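Long-range contacts in uncharacterized protein (Borrelia turicatae, PDB 5VJ4), which is of unknown function but is a putative surface lipoprotein of a relapsing fever spirochete, probably able to bind lipid: residues A[250-258]-A[323-331]; A[291-302]-A[352-363]. All coordinates share one frame; numbering follows the deposited sequence.

Interaction 1 of 2, residues A[250-258]-A[323-331]; sequences NEIGKIVIN and YSNIRGTFK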
loop_
_atom_site.group_PDB
_atom_site.type_symbol
_atom_site.label_atom_id
_atom_site.label_comp_id
_atom_site.label_asym_id
_atom_site.label_seq_id
_atom_site.Cartn_x
_atom_site.Cartn_y
_atom_site.Cartn_z
ATOM N N ASN A 250 1.781 15.778 -11.928
ATOM C CA ASN A 250 1.467 16.090 -13.325
ATOM C C ASN A 250 2.529 15.468 -14.199
ATOM O O ASN A 250 2.228 14.703 -15.146
ATOM C CB ASN A 250 1.258 17.601 -13.581
ATOM C CG ASN A 250 -0.108 18.123 -13.048
ATOM O OD1 ASN A 250 -1.080 17.362 -12.803
ATOM N ND2 ASN A 250 -0.176 19.428 -12.859
ATOM N N GLU A 251 3.770 15.712 -13.796
ATOM C CA GLU A 251 4.899 15.175 -14.511
ATOM C C GLU A 251 4.834 13.647 -14.612
ATOM O O GLU A 251 5.013 13.083 -15.703
ATOM C CB GLU A 251 6.138 15.630 -13.820
ATOM C CG GLU A 251 7.406 15.334 -14.576
ATOM C CD GLU A 251 8.611 15.773 -13.779
ATOM O OE1 GLU A 251 9.658 15.105 -13.866
ATOM O OE2 GLU A 251 8.502 16.803 -13.065
ATOM N N ILE A 252 4.541 12.992 -13.490
ATOM C CA ILE A 252 4.432 11.537 -13.473
ATOM C C ILE A 252 3.321 11.080 -14.427
ATOM O O ILE A 252 3.496 10.113 -15.194
ATOM C CB ILE A 252 4.226 11.003 -12.039
ATOM C CG1 ILE A 252 5.497 11.224 -11.206
ATOM C CG2 ILE A 252 3.825 9.528 -12.055
ATOM C CD1 ILE A 252 5.463 10.603 -9.825
ATOM N N GLY A 253 2.189 11.786 -14.376
ATOM C CA GLY A 253 1.085 11.541 -15.305
ATOM C C GLY A 253 1.559 11.550 -16.762
ATOM O O GLY A 253 1.375 10.551 -17.476
ATOM N N LYS A 254 2.210 12.646 -17.190
ATOM C CA LYS A 254 2.756 12.719 -18.566
ATOM C C LYS A 254 3.606 11.494 -18.930
ATOM O O LYS A 254 3.496 10.968 -20.021
ATOM C CB LYS A 254 3.540 14.012 -18.865
ATOM C CG LYS A 254 2.908 15.289 -18.351
ATOM C CD LYS A 254 3.280 16.445 -19.260
ATOM C CE LYS A 254 2.332 17.612 -19.025
ATOM N NZ LYS A 254 0.941 17.311 -19.479
ATOM N N ILE A 255 4.426 11.015 -18.006
ATOM C CA ILE A 255 5.129 9.752 -18.249
ATOM C C ILE A 255 4.156 8.591 -18.498
ATOM O O ILE A 255 4.419 7.743 -19.348
ATOM C CB ILE A 255 6.119 9.424 -17.112
ATOM C CG1 ILE A 255 7.221 10.489 -17.049
ATOM C CG2 ILE A 255 6.733 8.035 -17.285
ATOM C CD1 ILE A 255 8.016 10.501 -15.753
ATOM N N VAL A 256 3.026 8.581 -17.801
ATOM C CA VAL A 256 2.130 7.419 -17.810
ATOM C C VAL A 256 1.013 7.453 -18.871
ATOM O O VAL A 256 0.745 6.450 -19.534
ATOM C CB VAL A 256 1.514 7.218 -16.411
ATOM C CG1 VAL A 256 0.592 6.025 -16.390
ATOM C CG2 VAL A 256 2.610 7.028 -15.398
ATOM N N ILE A 257 0.357 8.595 -19.002
ATOM C CA ILE A 257 -0.819 8.725 -19.854
ATOM C C ILE A 257 -0.527 8.563 -21.348
ATOM O O ILE A 257 0.412 9.131 -21.893
ATOM C CB ILE A 257 -1.585 10.021 -19.526
ATOM C CG1 ILE A 257 -1.923 9.979 -18.035
ATOM C CG2 ILE A 257 -2.864 10.157 -20.338
ATOM C CD1 ILE A 257 -2.679 11.170 -17.548
ATOM N N ASN A 258 -1.384 7.767 -21.968
ATOM C CA ASN A 258 -1.287 7.286 -23.331
ATOM C C ASN A 258 -2.541 7.548 -24.117
ATOM O O ASN A 258 -3.527 8.077 -23.600
ATOM C CB ASN A 258 -1.221 5.771 -23.266
ATOM C CG ASN A 258 0.136 5.236 -23.490
ATOM O OD1 ASN A 258 1.127 5.951 -23.386
ATOM N ND2 ASN A 258 0.207 3.951 -23.795
ATOM N N TYR A 323 11.219 4.944 -16.420
ATOM C CA TYR A 323 9.953 5.358 -17.033
ATOM C C TYR A 323 9.079 4.159 -17.435
ATOM O O TYR A 323 7.873 4.138 -17.187
ATOM C CB TYR A 323 10.219 6.250 -18.221
ATOM C CG TYR A 323 10.531 7.707 -17.893
ATOM C CD1 TYR A 323 10.991 8.111 -16.624
ATOM C CD2 TYR A 323 10.396 8.682 -18.887
ATOM C CE1 TYR A 323 11.280 9.456 -16.367
ATOM C CE2 TYR A 323 10.668 10.019 -18.642
ATOM C CZ TYR A 323 11.116 10.408 -17.398
ATOM O OH TYR A 323 11.379 11.750 -17.211
ATOM N N SER A 324 9.708 3.129 -17.971
ATOM C CA SER A 324 9.010 1.883 -18.261
ATOM C C SER A 324 8.437 1.223 -17.005
ATOM O O SER A 324 7.300 0.750 -17.029
ATOM C CB SER A 324 9.912 0.916 -19.042
ATOM O OG SER A 324 9.496 -0.425 -18.873
ATOM N N ASN A 325 9.212 1.189 -15.919
ATOM C CA ASN A 325 8.716 0.639 -14.650
ATOM C C ASN A 325 7.459 1.391 -14.215
ATOM O O ASN A 325 6.517 0.767 -13.726
ATOM C CB ASN A 325 9.781 0.706 -13.544
ATOM C CG ASN A 325 10.766 -0.458 -13.570
ATOM O OD1 ASN A 325 11.010 -1.056 -14.595
ATOM N ND2 ASN A 325 11.352 -0.761 -12.428
ATOM N N ILE A 326 7.436 2.715 -14.422
ATOM C CA ILE A 326 6.309 3.533 -13.977
ATOM C C ILE A 326 5.046 3.139 -14.754
ATOM O O ILE A 326 4.045 2.718 -14.162
ATOM C CB ILE A 326 6.592 5.042 -14.085
ATOM C CG1 ILE A 326 7.857 5.424 -13.325
ATOM C CG2 ILE A 326 5.430 5.844 -13.529
ATOM C CD1 ILE A 326 8.241 6.891 -13.476
ATOM N N ARG A 327 5.123 3.232 -16.083
ATOM C CA ARG A 327 4.027 2.830 -16.960
ATOM C C ARG A 327 3.506 1.432 -16.594
ATOM O O ARG A 327 2.298 1.259 -16.356
ATOM C CB ARG A 327 4.457 2.881 -18.421
ATOM C CG ARG A 327 4.639 4.278 -18.933
ATOM C CD ARG A 327 4.876 4.324 -20.431
ATOM N NE ARG A 327 5.812 5.407 -20.754
ATOM C CZ ARG A 327 7.051 5.234 -21.215
ATOM N NH1 ARG A 327 7.533 4.013 -21.454
ATOM N NH2 ARG A 327 7.804 6.297 -21.460
ATOM N N GLY A 328 4.428 0.462 -16.522
ATOM C CA GLY A 328 4.089 -0.934 -16.186
ATOM C C GLY A 328 3.345 -1.098 -14.858
ATOM O O GLY A 328 2.435 -1.922 -14.737
ATOM N N THR A 329 3.724 -0.317 -13.850
ATOM C CA THR A 329 3.135 -0.526 -12.555
ATOM C C THR A 329 1.709 0.036 -12.558
ATOM O O THR A 329 0.804 -0.547 -11.963
ATOM C CB THR A 329 4.038 -0.022 -11.394
ATOM O OG1 THR A 329 3.627 -0.629 -10.164
ATOM C CG2 THR A 329 3.983 1.485 -11.224
ATOM N N PHE A 330 1.497 1.137 -13.256
ATOM C CA PHE A 330 0.143 1.680 -13.327
ATOM C C PHE A 330 -0.796 0.806 -14.161
ATOM O O PHE A 330 -1.923 0.541 -13.752
ATOM C CB PHE A 330 0.156 3.093 -13.866
ATOM C CG PHE A 330 0.420 4.098 -12.829
ATOM C CD1 PHE A 330 -0.596 4.526 -12.025
ATOM C CD2 PHE A 330 1.704 4.589 -12.614
ATOM C CE1 PHE A 330 -0.371 5.435 -11.006
ATOM C CE2 PHE A 330 1.941 5.513 -11.622
ATOM C CZ PHE A 330 0.886 5.938 -10.812
ATOM N N LYS A 331 -0.319 0.360 -15.323
ATOM C CA LYS A 331 -1.107 -0.492 -16.182
ATOM C C LYS A 331 -1.497 -1.773 -15.419
ATOM O O LYS A 331 -2.680 -2.107 -15.280
ATOM C CB LYS A 331 -0.372 -0.801 -17.497
ATOM C CG LYS A 331 -0.945 -2.024 -18.214
ATOM C CD LYS A 331 -0.528 -2.216 -19.665
ATOM C CE LYS A 331 -1.578 -3.051 -20.392
ATOM N NZ LYS A 331 -1.022 -3.923 -21.466
#
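The side chain of Ile255 crosses the Tyr323 ring at about a right angle, where two helices themselves meet nearly perpendicular to each other. Its CD1 sits over one face of the tyrosine, 3.7 Å from the ring centroid in a CH-pi contact displaced toward the rim on the CE1 and CZ side, while CG2 reaches back to the CG end of the same ring. With CG1 beside the backbone N (chi1 -64°), both branches of the isoleucine are spread along the aromatic surface. Val256 meets the helix further along, at Ile326 and Phe330: its CG2 touches Ile326 CG2 at 3.6 Å and Phe330 CD2 at 3.8 Å, and CG1 rests on Phe330 CB. In this all-helical fold the contact sets the C-terminal turn of helix 243-256 across helix 308-334, with the axes of segments 250-256 and 323-331 9.4 Å apart at closest and 83° between their directions; Tyr285 of helix 263-301 also packs on Ile255. Since Ile255 O lies at the end of its helix, its carbonyl can accept a side-chain donor: Arg327 NE binds it at 3.1 Å, nearly in line with the C=O and close to the guanidinium plane, with an N-H...O angle of 147°.

Interaction 2 of 2, residues A[291-302]-A[352-363]; sequences EHDEALNAITTV and FIILKFDAQAAR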
loop_
_atom_site.group_PDB
_atom_site.type_symbol
_atom_site.label_atom_id
_atom_site.label_comp_id
_atom_site.label_asym_id
_atom_site.label_seq_id
_atom_site.Cartn_x
_atom_site.Cartn_y
_atom_site.Cartn_z
ATOM N N GLU A 291 18.798 12.834 -9.010
ATOM C CA GLU A 291 20.057 12.151 -9.250
ATOM C C GLU A 291 20.395 12.035 -10.707
ATOM O O GLU A 291 21.552 12.159 -11.081
ATOM C CB GLU A 291 20.128 10.776 -8.570
ATOM C CG GLU A 291 20.313 10.884 -7.065
ATOM C CD GLU A 291 21.335 11.940 -6.674
ATOM O OE1 GLU A 291 22.408 11.987 -7.324
ATOM O OE2 GLU A 291 21.056 12.723 -5.730
ATOM N N HIS A 292 19.385 11.807 -11.529
ATOM C CA HIS A 292 19.584 11.685 -12.966
ATOM C C HIS A 292 20.155 12.996 -13.516
ATOM O O HIS A 292 21.077 12.996 -14.318
ATOM C CB HIS A 292 18.256 11.338 -13.614
ATOM C CG HIS A 292 18.209 11.586 -15.085
ATOM N ND1 HIS A 292 17.915 12.825 -15.634
ATOM C CD2 HIS A 292 18.378 10.737 -16.129
ATOM C CE1 HIS A 292 17.942 12.730 -16.952
ATOM N NE2 HIS A 292 18.211 11.473 -17.278
ATOM N N ASP A 293 19.620 14.115 -13.064
ATOM C CA ASP A 293 20.135 15.399 -13.521
ATOM C C ASP A 293 21.555 15.620 -13.126
ATOM O O ASP A 293 22.324 16.121 -13.919
ATOM C CB ASP A 293 19.255 16.537 -13.048
ATOM C CG ASP A 293 17.844 16.408 -13.591
ATOM O OD1 ASP A 293 17.525 15.349 -14.203
ATOM O OD2 ASP A 293 17.056 17.355 -13.410
ATOM N N GLU A 294 21.921 15.232 -11.906
ATOM C CA GLU A 294 23.316 15.312 -11.482
ATOM C C GLU A 294 24.197 14.523 -12.428
ATOM O O GLU A 294 25.248 15.013 -12.843
ATOM C CB GLU A 294 23.504 14.799 -10.056
ATOM C CG GLU A 294 22.772 15.563 -8.968
ATOM C CD GLU A 294 23.171 17.021 -8.860
ATOM O OE1 GLU A 294 24.272 17.391 -9.329
ATOM O OE2 GLU A 294 22.379 17.800 -8.281
ATOM N N ALA A 295 23.737 13.321 -12.788
ATOM C CA ALA A 295 24.477 12.444 -13.693
ATOM C C ALA A 295 24.529 13.031 -15.087
ATOM O O ALA A 295 25.492 12.814 -15.813
ATOM C CB ALA A 295 23.899 11.024 -13.699
ATOM N N LEU A 296 23.501 13.791 -15.451
ATOM C CA LEU A 296 23.490 14.506 -16.720
ATOM C C LEU A 296 24.618 15.529 -16.785
ATOM O O LEU A 296 25.411 15.518 -17.737
ATOM C CB LEU A 296 22.149 15.203 -16.918
ATOM C CG LEU A 296 21.856 15.856 -18.249
ATOM C CD1 LEU A 296 21.241 14.721 -19.035
ATOM C CD2 LEU A 296 20.885 17.013 -18.077
ATOM N N ASN A 297 24.705 16.391 -15.769
ATOM C CA ASN A 297 25.752 17.413 -15.698
ATOM C C ASN A 297 27.134 16.808 -15.688
ATOM O O ASN A 297 27.997 17.207 -16.471
ATOM C CB ASN A 297 25.543 18.330 -14.507
ATOM C CG ASN A 297 24.367 19.251 -14.714
ATOM O OD1 ASN A 297 24.536 20.465 -14.826
ATOM N ND2 ASN A 297 23.166 18.677 -14.809
ATOM N N ALA A 298 27.312 15.808 -14.833
ATOM C CA ALA A 298 28.556 15.077 -14.762
ATOM C C ALA A 298 28.983 14.463 -16.118
ATOM O O ALA A 298 30.162 14.366 -16.382
ATOM C CB ALA A 298 28.471 14.015 -13.679
ATOM N N ILE A 299 28.042 14.070 -16.974
ATOM C CA ILE A 299 28.429 13.536 -18.286
ATOM C C ILE A 299 28.776 14.665 -19.255
ATOM O O ILE A 299 29.667 14.511 -20.080
ATOM C CB ILE A 299 27.413 12.534 -18.884
ATOM C CG1 ILE A 299 27.241 11.325 -17.960
ATOM C CG2 ILE A 299 27.917 12.002 -20.214
ATOM C CD1 ILE A 299 26.350 10.227 -18.513
ATOM N N THR A 300 28.100 15.805 -19.142
ATOM C CA THR A 300 28.458 16.988 -19.941
ATOM C C THR A 300 29.889 17.433 -19.685
ATOM O O THR A 300 30.604 17.799 -20.607
ATOM C CB THR A 300 27.474 18.140 -19.688
ATOM O OG1 THR A 300 26.329 17.901 -20.499
ATOM C CG2 THR A 300 28.082 19.555 -20.010
ATOM N N THR A 301 30.278 17.382 -18.418
ATOM C CA THR A 301 31.607 17.737 -17.943
ATOM C C THR A 301 32.725 16.888 -18.559
ATOM O O THR A 301 33.823 17.403 -18.785
ATOM C CB THR A 301 31.604 17.700 -16.401
ATOM O OG1 THR A 301 31.122 18.957 -15.917
ATOM C CG2 THR A 301 32.946 17.450 -15.817
ATOM N N VAL A 302 32.437 15.616 -18.850
ATOM C CA VAL A 302 33.398 14.714 -19.494
ATOM C C VAL A 302 33.796 15.279 -20.858
ATOM O O VAL A 302 32.913 15.656 -21.648
ATOM C CB VAL A 302 32.838 13.284 -19.659
ATOM C CG1 VAL A 302 33.600 12.506 -20.724
ATOM C CG2 VAL A 302 32.849 12.529 -18.333
ATOM N N PHE A 352 21.883 5.941 -10.809
ATOM C CA PHE A 352 22.272 7.282 -11.231
ATOM C C PHE A 352 23.415 7.869 -10.429
ATOM O O PHE A 352 24.185 8.673 -10.959
ATOM C CB PHE A 352 21.083 8.260 -11.238
ATOM C CG PHE A 352 20.141 8.037 -12.367
ATOM C CD1 PHE A 352 20.574 8.150 -13.676
ATOM C CD2 PHE A 352 18.815 7.697 -12.132
ATOM C CE1 PHE A 352 19.701 7.934 -14.731
ATOM C CE2 PHE A 352 17.940 7.471 -13.181
ATOM C CZ PHE A 352 18.383 7.596 -14.480
ATOM N N ILE A 353 23.501 7.507 -9.155
ATOM C CA ILE A 353 24.543 8.053 -8.286
ATOM C C ILE A 353 25.887 7.444 -8.696
ATOM O O ILE A 353 26.858 8.170 -8.938
ATOM C CB ILE A 353 24.222 7.831 -6.793
ATOM C CG1 ILE A 353 23.160 8.831 -6.366
ATOM C CG2 ILE A 353 25.447 8.051 -5.921
ATOM C CD1 ILE A 353 22.564 8.589 -4.989
ATOM N N ILE A 354 25.918 6.118 -8.802
ATOM C CA ILE A 354 27.077 5.419 -9.334
ATOM C C ILE A 354 27.484 6.032 -10.662
ATOM O O ILE A 354 28.637 6.419 -10.833
ATOM C CB ILE A 354 26.793 3.917 -9.468
ATOM C CG1 ILE A 354 26.811 3.268 -8.078
ATOM C CG2 ILE A 354 27.759 3.253 -10.435
ATOM C CD1 ILE A 354 25.923 2.036 -7.960
ATOM N N LEU A 355 26.520 6.165 -11.569
ATOM C CA LEU A 355 26.793 6.757 -12.857
ATOM C C LEU A 355 27.408 8.157 -12.741
ATOM O O LEU A 355 28.295 8.499 -13.499
ATOM C CB LEU A 355 25.539 6.800 -13.709
ATOM C CG LEU A 355 25.834 7.234 -15.149
ATOM C CD1 LEU A 355 26.457 6.102 -15.958
ATOM C CD2 LEU A 355 24.599 7.800 -15.829
ATOM N N LYS A 356 26.946 8.961 -11.796
ATOM C CA LYS A 356 27.540 10.280 -11.615
ATOM C C LYS A 356 28.998 10.162 -11.200
ATOM O O LYS A 356 29.849 10.868 -11.742
ATOM C CB LYS A 356 26.762 11.140 -10.603
ATOM C CG LYS A 356 27.532 12.402 -10.232
ATOM C CD LYS A 356 26.788 13.479 -9.467
ATOM C CE LYS A 356 26.158 13.026 -8.158
ATOM N NZ LYS A 356 26.980 12.064 -7.384
ATOM N N PHE A 357 29.270 9.279 -10.238
ATOM C CA PHE A 357 30.619 9.089 -9.718
ATOM C C PHE A 357 31.566 8.609 -10.805
ATOM O O PHE A 357 32.661 9.142 -10.951
ATOM C CB PHE A 357 30.611 8.149 -8.511
ATOM C CG PHE A 357 30.067 8.783 -7.261
ATOM C CD1 PHE A 357 30.206 10.153 -7.034
ATOM C CD2 PHE A 357 29.431 8.006 -6.296
ATOM C CE1 PHE A 357 29.706 10.750 -5.874
ATOM C CE2 PHE A 357 28.922 8.590 -5.128
ATOM C CZ PHE A 357 29.063 9.965 -4.920
ATOM N N ASP A 358 31.116 7.642 -11.594
ATOM C CA ASP A 358 31.899 7.164 -12.713
ATOM C C ASP A 358 32.162 8.287 -13.677
ATOM O O ASP A 358 33.268 8.418 -14.167
ATOM C CB ASP A 358 31.218 5.986 -13.395
ATOM C CG ASP A 358 31.260 4.730 -12.532
ATOM O OD1 ASP A 358 31.823 4.798 -11.396
ATOM O OD2 ASP A 358 30.740 3.681 -12.982
ATOM N N ALA A 359 31.162 9.122 -13.916
ATOM C CA ALA A 359 31.333 10.262 -14.807
ATOM C C ALA A 359 32.451 11.186 -14.316
ATOM O O ALA A 359 33.303 11.608 -15.085
ATOM C CB ALA A 359 30.011 11.030 -14.987
ATOM N N GLN A 360 32.448 11.482 -13.026
ATOM C CA GLN A 360 33.398 12.425 -12.468
ATOM C C GLN A 360 34.831 11.857 -12.500
ATOM O O GLN A 360 35.753 12.536 -12.961
ATOM C CB GLN A 360 32.939 12.879 -11.080
ATOM C CG GLN A 360 31.602 13.615 -11.097
ATOM C CD GLN A 360 31.066 14.031 -9.726
ATOM O OE1 GLN A 360 31.197 13.325 -8.715
ATOM N NE2 GLN A 360 30.419 15.184 -9.701
ATOM N N ALA A 361 34.996 10.602 -12.082
ATOM C CA ALA A 361 36.280 9.888 -12.221
ATOM C C ALA A 361 36.782 9.889 -13.677
ATOM O O ALA A 361 37.980 10.008 -13.940
ATOM C CB ALA A 361 36.209 8.462 -11.663
ATOM N N ALA A 362 35.858 9.786 -14.618
ATOM C CA ALA A 362 36.232 9.861 -16.015
ATOM C C ALA A 362 36.706 11.266 -16.434
ATOM O O ALA A 362 37.634 11.358 -17.231
ATOM C CB ALA A 362 35.107 9.367 -16.901
ATOM N N ARG A 363 36.102 12.342 -15.903
ATOM C CA ARG A 363 36.599 13.709 -16.183
ATOM C C ARG A 363 38.066 13.842 -15.765
ATOM O O ARG A 363 38.879 14.363 -16.526
ATOM C CB ARG A 363 35.772 14.813 -15.496
ATOM C CG ARG A 363 36.234 16.241 -15.840
ATOM C CD ARG A 363 36.066 17.269 -14.704
ATOM N NE ARG A 363 35.914 18.640 -15.221
ATOM C CZ ARG A 363 35.254 19.637 -14.618
ATOM N NH1 ARG A 363 34.654 19.433 -13.451
ATOM N NH2 ARG A 363 35.166 20.843 -15.196
#
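Two neighbouring helices running side by side in the same direction, 263-301 and 345-365, meet here with one knob-into-hole fit, Lys356 sitting among Glu291, Glu294, Ala295 and Ala298. The lysine chain leaves extended, with CG anti to the backbone N (chi1 169°), then bends at chi3 and chi4, which lays CD against Glu294 CB at 3.6 Å and brings the ammonium near Glu291. Lys356 NZ and Glu291 OE1 remain 4.6 Å apart, beyond a salt bridge, although the opposite charges probably still attract. Glu291 itself bends at chi2 and lies obliquely across Ile353, its aliphatic CG and its carboxylate both touching Ile353 CG1.

At the N-terminal end of the contact the ring of Phe352 is turned flat beneath His292. The histidine CB stands over the centre of that ring, 3.7 Å from the centroid, and the imidazole presents its edge to the same face in an offset edge-to-face pair with planes at 88°. His292 ND1 donates an almost straight, in-plane hydrogen bond to Asp293 OD1 (2.9 Å), which should steady the tilt of the imidazole. Small residues permit close parallel packing, with the axes of segments 291-301 and 352-363 8.3 Å apart at closest and 17° between their directions: Ala298 CB meets Ala359 CB at 3.6 Å, and Ala295 CB lies against Leu355 CD2, which also touches Ile299 CD1. The helix 308-334 covers this side, where Leu315 packs on His292 and Arg314 on Leu355. Toward the C-terminal end, the methyl of Thr301 lies over one face of the Arg363 guanidinium, offset toward its rim, and Val302 CG2 approaches Ala359 O at 3.4 Å.

How the interactions relate
From the N terminus, helix 243-256 comes first, and helix 263-301 follows it directly. Helix 308-334 then returns to meet the first of these, so interaction 1 closes a loop of 64 residues, 54 of them helical. Interaction 2 opens inside that loop, on the last turns of helix 263-301, and closes beyond it on helix 345-365 after 49 residues. The two therefore cross rather than nest. Their centres lie 25 Å apart and they do not touch, yet helices 263-301 and 308-334 each bear on both, linking the crossed helix pair to the side-by-side pair.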